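Local coordinates for transcriptional regulator, GntR family (Ralstonia eutropha, PDB 3IHU), which probably binds DNA as a GntR-family transcription factor, joining a winged helix-turn-helix domain to an all-helical FCD domain, at residues S18-F23 / F49-N54; V90-E95 / N211-I216; A124-E129 / M181-Y186. One frame throughout, in Å; residues are numbered along the deposited sequence.

The three contacts divide between the two domains. Interaction 1 lies in the winged helix-turn-helix domain, the probable DNA-binding part, and is partly buried; its centre is about 30 Å from that of interaction 2 and 31 Å from that of interaction 3. It sets a helix against a turn and is largely apolar, with a phenylalanine ring and valines meeting without a hydrogen bond. Interactions 2 and 3 are buried antiparallel helix pairs of the FCD bundle. The pair 90-95 / 211-216 combines a leucine contact with a salt-bridge network, whereas 124-129 / 181-186 meets through hydrocarbon. These two touch where consecutive helices 179-195 and 198-219 meet: Asn211 ND2 lies 3.0 Å from Asp185 OD2, a probable hydrogen bond.

Interaction 1 (S18-F23 / F49-N54); sequences SDTVFF and FGVGRN
Thr20, on helix 17-31, meets Val51 and Phe49. Its OG1 lies 3.6 Å from Val51 CG1, the two side chains sliding past each other in opposite directions, and is hydrogen-bonded to Ala17 O, so a hydroxyl is satisfied next to a methyl group. The carbonyl Thr20 O comes obliquely to the Phe49 ring, 3.7 Å from CE1. This is the winged helix-turn-helix of the GntR family: residues 50-52 link helix 42-49 to helix 53-65, by family topology the probable recognition helix. Gly50 suits the bend, its positive phi favouring glycine as the chain leaves helix 42-49; Gly52 takes the N-cap position of helix 53-65. Val21 lies against one face of the ring, its CA 4.2 Å from the Phe49 centroid and 5° off the ring normal, a CH-pi contact. A beta-branched valine suits this place because it offers two methyls, one to the Phe49 ring and one to Val51. Val21 CG1, anti to the backbone N (chi1 -178°), reaches 4.1 Å from Phe49 CD2, while Val21 CG2 packs 3.9 Å from Phe49 CB and 3.5 Å from Val51 CG2. Val21 also touches Ala59 of helix 53-65, and Phe49 packs against Ile25.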
loop_
_atom_site.group_PDB
_atom_site.type_symbol
_atom_site.label_atom_id
_atom_site.label_comp_id
_atom_site.label_asym_id
_atom_site.label_seq_id
_atom_site.Cartn_x
_atom_site.Cartn_y
_atom_site.Cartn_z
ATOM N N SER A 18 -10.895 4.400 -15.498
ATOM C CA SER A 18 -9.419 4.353 -15.423
ATOM C C SER A 18 -8.942 3.931 -14.055
ATOM O O SER A 18 -7.958 3.160 -13.924
ATOM C CB SER A 18 -8.839 5.743 -15.752
ATOM O OG SER A 18 -7.438 5.827 -15.538
ATOM N N ASP A 19 -9.618 4.448 -13.029
ATOM C CA ASP A 19 -9.326 4.091 -11.655
ATOM C C ASP A 19 -9.442 2.591 -11.378
ATOM O O ASP A 19 -8.668 2.058 -10.588
ATOM C CB ASP A 19 -10.258 4.827 -10.682
ATOM C CG ASP A 19 -9.901 6.317 -10.511
ATOM O OD1 ASP A 19 -8.878 6.801 -11.083
ATOM O OD2 ASP A 19 -10.673 7.014 -9.810
ATOM N N THR A 20 -10.385 1.919 -12.015
ATOM C CA THR A 20 -10.624 0.517 -11.732
ATOM C C THR A 20 -9.447 -0.331 -12.207
ATOM O O THR A 20 -9.098 -1.312 -11.569
ATOM C CB THR A 20 -11.919 -0.048 -12.374
ATOM O OG1 THR A 20 -11.674 -0.350 -13.744
ATOM C CG2 THR A 20 -13.135 0.890 -12.239
ATOM N N VAL A 21 -8.817 0.057 -13.309
ATOM C CA VAL A 21 -7.561 -0.589 -13.745
ATOM C C VAL A 21 -6.350 -0.152 -12.899
ATOM O O VAL A 21 -5.454 -0.963 -12.539
ATOM C CB VAL A 21 -7.298 -0.297 -15.230
ATOM C CG1 VAL A 21 -6.052 -0.996 -15.694
ATOM C CG2 VAL A 21 -8.523 -0.698 -16.077
ATOM N N PHE A 22 -6.278 1.133 -12.613
ATOM C CA PHE A 22 -5.161 1.669 -11.822
ATOM C C PHE A 22 -5.107 1.004 -10.446
ATOM O O PHE A 22 -4.081 0.434 -10.055
ATOM C CB PHE A 22 -5.315 3.169 -11.670
ATOM C CG PHE A 22 -4.206 3.837 -10.897
ATOM C CD1 PHE A 22 -2.985 4.093 -11.484
ATOM C CD2 PHE A 22 -4.421 4.267 -9.593
ATOM C CE1 PHE A 22 -1.979 4.751 -10.785
ATOM C CE2 PHE A 22 -3.401 4.922 -8.887
ATOM C CZ PHE A 22 -2.192 5.152 -9.494
ATOM N N PHE A 23 -6.229 1.016 -9.748
ATOM C CA PHE A 23 -6.282 0.411 -8.427
ATOM C C PHE A 23 -6.346 -1.117 -8.468
ATOM O O PHE A 23 -5.802 -1.785 -7.576
ATOM C CB PHE A 23 -7.416 1.024 -7.613
ATOM C CG PHE A 23 -7.166 2.464 -7.265
ATOM C CD1 PHE A 23 -6.141 2.809 -6.364
ATOM C CD2 PHE A 23 -7.925 3.478 -7.828
ATOM C CE1 PHE A 23 -5.892 4.150 -6.034
ATOM C CE2 PHE A 23 -7.672 4.816 -7.513
ATOM C CZ PHE A 23 -6.659 5.150 -6.613
ATOM N N PHE A 49 -10.939 -6.158 -16.786
ATOM C CA PHE A 49 -11.558 -5.116 -15.979
ATOM C C PHE A 49 -12.909 -4.661 -16.485
ATOM O O PHE A 49 -13.617 -3.923 -15.817
ATOM C CB PHE A 49 -10.564 -3.970 -15.786
ATOM C CG PHE A 49 -9.454 -4.319 -14.866
ATOM C CD1 PHE A 49 -9.700 -4.460 -13.505
ATOM C CD2 PHE A 49 -8.163 -4.518 -15.334
ATOM C CE1 PHE A 49 -8.676 -4.793 -12.626
ATOM C CE2 PHE A 49 -7.125 -4.831 -14.457
ATOM C CZ PHE A 49 -7.373 -4.964 -13.104
ATOM N N GLY A 50 -13.295 -5.115 -17.662
ATOM C CA GLY A 50 -14.531 -4.672 -18.244
ATOM C C GLY A 50 -14.572 -3.198 -18.569
ATOM O O GLY A 50 -15.627 -2.605 -18.551
ATOM N N VAL A 51 -13.446 -2.609 -18.937
ATOM C CA VAL A 51 -13.436 -1.197 -19.368
ATOM C C VAL A 51 -12.868 -1.110 -20.787
ATOM O O VAL A 51 -12.390 -2.110 -21.320
ATOM C CB VAL A 51 -12.630 -0.341 -18.385
ATOM C CG1 VAL A 51 -13.192 -0.491 -16.953
ATOM C CG2 VAL A 51 -11.164 -0.739 -18.415
ATOM N N GLY A 52 -12.932 0.075 -21.404
ATOM C CA GLY A 52 -12.494 0.257 -22.788
ATOM C C GLY A 52 -11.008 0.586 -22.902
ATOM O O GLY A 52 -10.335 0.905 -21.895
ATOM N N ARG A 53 -10.527 0.524 -24.138
ATOM C CA ARG A 53 -9.156 0.836 -24.486
ATOM C C ARG A 53 -8.647 2.160 -23.924
ATOM O O ARG A 53 -7.597 2.163 -23.273
ATOM C CB ARG A 53 -8.958 0.834 -25.985
ATOM C CG ARG A 53 -9.166 -0.517 -26.616
ATOM C CD ARG A 53 -9.095 -0.409 -28.127
ATOM N NE ARG A 53 -9.451 -1.668 -28.804
ATOM C CZ ARG A 53 -8.650 -2.741 -28.878
ATOM N NH1 ARG A 53 -7.439 -2.735 -28.317
ATOM N NH2 ARG A 53 -9.039 -3.839 -29.521
ATOM N N ASN A 54 -9.362 3.266 -24.139
ATOM C CA ASN A 54 -8.888 4.568 -23.614
ATOM C C ASN A 54 -8.618 4.523 -22.125
ATOM O O ASN A 54 -7.576 5.012 -21.666
ATOM C CB ASN A 54 -9.824 5.749 -23.975
ATOM C CG ASN A 54 -9.683 6.177 -25.430
ATOM O OD1 ASN A 54 -8.808 5.662 -26.144
ATOM N ND2 ASN A 54 -10.552 7.121 -25.895
#

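Interaction 2 (V90-E95 / N211-I216)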
loop_
_atom_site.group_PDB
_atom_site.type_symbol
_atom_site.label_atom_id
_atom_site.label_comp_id
_atom_site.label_asym_id
_atom_site.label_seq_id
_atom_site.Cartn_x
_atom_site.Cartn_y
_atom_site.Cartn_z
ATOM N N VAL A 90 12.966 3.029 -2.478
ATOM C CA VAL A 90 11.572 3.104 -2.231
ATOM C C VAL A 90 11.243 3.072 -0.695
ATOM O O VAL A 90 10.412 3.812 -0.205
ATOM C CB VAL A 90 10.805 1.979 -2.959
ATOM C CG1 VAL A 90 9.387 1.816 -2.392
ATOM C CG2 VAL A 90 10.822 2.191 -4.482
ATOM N N LEU A 91 11.856 2.174 0.046
ATOM C CA LEU A 91 11.602 2.078 1.480
ATOM C C LEU A 91 12.038 3.357 2.197
ATOM O O LEU A 91 11.476 3.742 3.171
ATOM C CB LEU A 91 12.351 0.886 2.042
ATOM C CG LEU A 91 11.874 -0.501 1.580
ATOM C CD1 LEU A 91 12.929 -1.526 1.930
ATOM C CD2 LEU A 91 10.493 -0.816 2.230
ATOM N N ASP A 92 13.056 4.025 1.683
ATOM C CA ASP A 92 13.539 5.281 2.284
ATOM C C ASP A 92 12.416 6.342 2.260
ATOM O O ASP A 92 12.158 7.034 3.272
ATOM C CB ASP A 92 14.776 5.808 1.533
ATOM C CG ASP A 92 16.088 5.295 2.108
ATOM O OD1 ASP A 92 16.051 4.751 3.220
ATOM O OD2 ASP A 92 17.159 5.489 1.458
ATOM N N VAL A 93 11.745 6.450 1.121
ATOM C CA VAL A 93 10.606 7.329 0.997
ATOM C C VAL A 93 9.348 6.821 1.794
ATOM O O VAL A 93 8.728 7.594 2.489
ATOM C CB VAL A 93 10.199 7.468 -0.472
ATOM C CG1 VAL A 93 8.889 8.216 -0.596
ATOM C CG2 VAL A 93 11.356 8.179 -1.287
ATOM N N ALA A 94 9.010 5.533 1.678
ATOM C CA ALA A 94 7.905 4.961 2.421
ATOM C C ALA A 94 8.068 5.118 3.905
ATOM O O ALA A 94 7.112 5.372 4.589
ATOM C CB ALA A 94 7.652 3.468 2.041
ATOM N N GLU A 95 9.263 4.970 4.411
ATOM C CA GLU A 95 9.510 5.198 5.834
ATOM C C GLU A 95 9.097 6.582 6.291
ATOM O O GLU A 95 8.347 6.733 7.253
ATOM C CB GLU A 95 10.958 4.962 6.192
ATOM C CG GLU A 95 11.236 5.075 7.629
ATOM C CD GLU A 95 12.680 4.741 7.947
ATOM O OE1 GLU A 95 13.269 3.970 7.187
ATOM O OE2 GLU A 95 13.189 5.222 8.975
ATOM N N ASN A 211 11.212 -2.074 9.967
ATOM C CA ASN A 211 11.087 -3.548 10.130
ATOM C C ASN A 211 11.014 -4.266 8.836
ATOM O O ASN A 211 11.675 -5.286 8.683
ATOM C CB ASN A 211 9.863 -3.952 10.984
ATOM C CG ASN A 211 10.028 -3.584 12.439
ATOM O OD1 ASN A 211 11.144 -3.355 12.899
ATOM N ND2 ASN A 211 8.917 -3.511 13.179
ATOM N N VAL A 212 10.234 -3.739 7.881
ATOM C CA VAL A 212 10.212 -4.295 6.548
ATOM C C VAL A 212 11.625 -4.296 5.898
ATOM O O VAL A 212 12.071 -5.320 5.392
ATOM C CB VAL A 212 9.163 -3.597 5.662
ATOM C CG1 VAL A 212 9.214 -4.098 4.233
ATOM C CG2 VAL A 212 7.770 -3.738 6.296
ATOM N N ARG A 213 12.340 -3.178 5.970
ATOM C CA ARG A 213 13.702 -3.093 5.423
ATOM C C ARG A 213 14.631 -4.135 6.069
ATOM O O ARG A 213 15.311 -4.873 5.377
ATOM C CB ARG A 213 14.306 -1.707 5.649
ATOM C CG ARG A 213 15.739 -1.561 5.042
ATOM C CD ARG A 213 16.449 -0.323 5.532
ATOM N NE ARG A 213 15.750 0.814 5.002
ATOM C CZ ARG A 213 14.939 1.638 5.665
ATOM N NH1 ARG A 213 14.727 1.522 6.981
ATOM N NH2 ARG A 213 14.317 2.622 4.984
ATOM N N GLY A 214 14.635 -4.192 7.386
ATOM C CA GLY A 214 15.339 -5.224 8.129
ATOM C C GLY A 214 15.042 -6.638 7.667
ATOM O O GLY A 214 15.960 -7.410 7.425
ATOM N N ALA A 215 13.774 -6.976 7.462
ATOM C CA ALA A 215 13.455 -8.328 7.034
ATOM C C ALA A 215 14.040 -8.610 5.647
ATOM O O ALA A 215 14.540 -9.713 5.373
ATOM C CB ALA A 215 11.909 -8.562 7.026
ATOM N N ILE A 216 13.931 -7.637 4.748
ATOM C CA ILE A 216 14.417 -7.825 3.373
ATOM C C ILE A 216 15.920 -7.985 3.401
ATOM O O ILE A 216 16.449 -8.901 2.772
ATOM C CB ILE A 216 13.985 -6.665 2.430
ATOM C CG1 ILE A 216 12.484 -6.747 2.193
ATOM C CG2 ILE A 216 14.756 -6.714 1.113
ATOM C CD1 ILE A 216 11.815 -5.561 1.576
HETATM O O HOH W 1 16.116 1.944 2.735
#
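The guanidinium of Arg213 meets helix 90-95 at its edge, where Glu95 OE1 and water 1 both lie near its plane; Asp92 OD1 approaches obliquely. Arg213 NH2, 2.8 Å from Glu95 OE1, meets this single oxygen nearly along its C-O axis; Arg213 NH1, 2.9 Å from it, comes on the syn side, 27° out of the carboxylate plane. The two flat groups are turned 51° apart, and the N-H...O angles are bent, as sharing one acceptor demands. The arginine bends at chi3 (-67°), which turns NE aside from the extended start of the chain. Asp92 OD1 completes the salt-bridge network 3.3 Å from Arg213 NH2, and water 1 joins these residues a second time, accepting from Arg213 NE and donating to Asp92 OD1. The setting is an antiparallel helix pair of the FCD bundle, with its first long helix, 84-105, packed on its last, 198-219. Leu91 suits the apolar side of this pair: its CD1 lies 3.9 Å from Arg213 CA and 4.2 Å from Ile216 CD1, and its CD2 4.1 Å from Val212 CG1. The other carboxylate oxygen, Glu95 OE2, forms a salt bridge with Lys210, which probably helps stabilise the buried negative charge.

Interaction 3 (A124-E129 / M181-Y186); sequences ALVAAE and MRLDDY
Leu125 and Leu183, whose CA atoms are 6.8 Å apart, mark the nearest backbone approach of two almost antiparallel helices, with the axes of 124-129 and 181-186 passing 10.3 Å from each other at 167°. The pair belongs to the helical bundle of the FCD domain and joins helix 112-130 to helix 179-195. Leu183 carries most of it. Its CG stands anti to the backbone N (chi1 170°), and the two methyls beyond it divide between different residues of the facing helix. Leu183 CD1 lies 3.6 Å from Leu125 CB and 3.8 Å from the backbone N of Val126, with Val126 CG2 at 4.0 Å from it, so one methyl touches two consecutive residues. Leu183 CD2 goes to the next turn, 3.9 Å from Glu129 CB and about as far from its CG. A forked leucine suits this place because its two branches can touch two successive turns of the facing helix. Glu129 contributes only the hydrocarbon part of its chain here; the side chain crosses Leu183 at about a right angle and bends at chi2 beyond CG. It also touches Arg179 and Gln180 of the facing helix.

Leu125 extends the apolar surface toward Tyr186 with its CD1, which comes obliquely to the ring, 4.0 Å from Tyr186 CD2, the two side chains crossing at about a right angle; Leu125 also packs on Phe137, and Tyr186 on Arg141, both of helix 134-152. Tyrosine suits a buried site whose far end is polar. Arg182, one turn earlier in the same helix, hydrogen-bonds through NH1 to Leu175 O, and its NH2 donates to Tyr186 OH at 3.1 Å with an N-H...O angle of 153°, the hydroxyl oxygen being tilted slightly out of the guanidinium plane.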
loop_
_atom_site.group_PDB
_atom_site.type_symbol
_atom_site.label_atom_id
_atom_site.label_comp_id
_atom_site.label_asym_id
_atom_site.label_seq_id
_atom_site.Cartn_x
_atom_site.Cartn_y
_atom_site.Cartn_z
ATOM N N ALA A 124 -10.054 -6.192 12.483
ATOM C CA ALA A 124 -10.084 -6.969 11.220
ATOM C C ALA A 124 -8.685 -7.470 10.773
ATOM O O ALA A 124 -8.560 -8.549 10.170
ATOM C CB ALA A 124 -10.719 -6.133 10.075
ATOM N N LEU A 125 -7.642 -6.663 10.984
ATOM C CA LEU A 125 -6.291 -7.143 10.736
ATOM C C LEU A 125 -5.954 -8.353 11.629
ATOM O O LEU A 125 -5.408 -9.366 11.131
ATOM C CB LEU A 125 -5.233 -6.031 10.944
ATOM C CG LEU A 125 -5.252 -4.986 9.843
ATOM C CD1 LEU A 125 -4.610 -3.691 10.347
ATOM C CD2 LEU A 125 -4.625 -5.531 8.527
ATOM N N VAL A 126 -6.269 -8.254 12.923
ATOM C CA VAL A 126 -5.969 -9.320 13.887
ATOM C C VAL A 126 -6.685 -10.640 13.487
ATOM O O VAL A 126 -6.072 -11.705 13.459
ATOM C CB VAL A 126 -6.361 -8.947 15.340
ATOM C CG1 VAL A 126 -6.242 -10.194 16.267
ATOM C CG2 VAL A 126 -5.488 -7.798 15.880
ATOM N N ALA A 127 -7.967 -10.527 13.150
ATOM C CA ALA A 127 -8.759 -11.665 12.693
ATOM C C ALA A 127 -8.227 -12.246 11.384
ATOM O O ALA A 127 -8.148 -13.462 11.235
ATOM C CB ALA A 127 -10.223 -11.270 12.550
ATOM N N ALA A 128 -7.861 -11.405 10.412
ATOM C CA ALA A 128 -7.330 -11.952 9.172
ATOM C C ALA A 128 -5.993 -12.665 9.402
ATOM O O ALA A 128 -5.733 -13.717 8.766
ATOM C CB ALA A 128 -7.182 -10.888 8.087
ATOM N N GLU A 129 -5.142 -12.103 10.263
ATOM C CA GLU A 129 -3.818 -12.691 10.520
ATOM C C GLU A 129 -3.951 -14.080 11.128
ATOM O O GLU A 129 -3.282 -15.024 10.697
ATOM C CB GLU A 129 -3.003 -11.829 11.445
ATOM C CG GLU A 129 -1.525 -12.228 11.568
ATOM C CD GLU A 129 -1.256 -13.439 12.463
ATOM O OE1 GLU A 129 -1.945 -13.612 13.499
ATOM O OE2 GLU A 129 -0.347 -14.232 12.104
HETATM N N MSE A 181 4.729 -9.914 11.990
HETATM C CA MSE A 181 5.488 -8.713 12.350
HETATM C C MSE A 181 4.713 -7.470 11.910
HETATM O O MSE A 181 4.629 -6.460 12.623
HETATM C CB MSE A 181 6.886 -8.759 11.683
HETATM C CG MSE A 181 7.744 -7.489 11.777
HETATM SE SE MSE A 181 9.192 -7.463 10.444
HETATM C CE MSE A 181 8.139 -6.970 8.865
ATOM N N ARG A 182 4.151 -7.536 10.706
ATOM C CA ARG A 182 3.453 -6.369 10.178
ATOM C C ARG A 182 2.235 -6.042 11.049
ATOM O O ARG A 182 1.944 -4.895 11.311
ATOM C CB ARG A 182 3.089 -6.569 8.698
ATOM C CG ARG A 182 4.343 -6.723 7.798
ATOM C CD ARG A 182 4.000 -7.261 6.386
ATOM N NE ARG A 182 2.873 -6.521 5.845
ATOM C CZ ARG A 182 1.877 -7.021 5.142
ATOM N NH1 ARG A 182 1.829 -8.315 4.837
ATOM N NH2 ARG A 182 0.904 -6.221 4.763
ATOM N N LEU A 183 1.507 -7.048 11.473
ATOM C CA LEU A 183 0.314 -6.813 12.305
ATOM C C LEU A 183 0.700 -6.092 13.613
ATOM O O LEU A 183 0.052 -5.117 14.040
ATOM C CB LEU A 183 -0.358 -8.127 12.644
ATOM C CG LEU A 183 -1.453 -7.989 13.701
ATOM C CD1 LEU A 183 -2.652 -7.172 13.125
ATOM C CD2 LEU A 183 -1.880 -9.384 14.207
ATOM N N ASP A 184 1.760 -6.569 14.253
ATOM C CA ASP A 184 2.256 -5.901 15.462
ATOM C C ASP A 184 2.613 -4.462 15.174
ATOM O O ASP A 184 2.285 -3.561 15.944
ATOM C CB ASP A 184 3.499 -6.544 16.041
ATOM C CG ASP A 184 3.776 -6.018 17.426
ATOM O OD1 ASP A 184 2.892 -6.213 18.276
ATOM O OD2 ASP A 184 4.793 -5.331 17.638
ATOM N N ASP A 185 3.275 -4.241 14.040
ATOM C CA ASP A 185 3.591 -2.886 13.649
ATOM C C ASP A 185 2.341 -1.985 13.496
ATOM O O ASP A 185 2.338 -0.791 13.885
ATOM C CB ASP A 185 4.408 -2.897 12.326
ATOM C CG ASP A 185 5.803 -3.463 12.490
ATOM O OD1 ASP A 185 6.207 -3.731 13.636
ATOM O OD2 ASP A 185 6.514 -3.634 11.463
ATOM N N TYR A 186 1.314 -2.525 12.849
ATOM C CA TYR A 186 0.120 -1.773 12.601
ATOM C C TYR A 186 -0.622 -1.496 13.909
ATOM O O TYR A 186 -1.226 -0.450 14.071
ATOM C CB TYR A 186 -0.840 -2.497 11.658
ATOM C CG TYR A 186 -0.340 -2.814 10.270
ATOM C CD1 TYR A 186 0.479 -1.937 9.589
ATOM C CD2 TYR A 186 -0.719 -3.974 9.631
ATOM C CE1 TYR A 186 0.911 -2.206 8.321
ATOM C CE2 TYR A 186 -0.275 -4.256 8.343
ATOM C CZ TYR A 186 0.538 -3.357 7.699
ATOM O OH TYR A 186 1.028 -3.603 6.431
#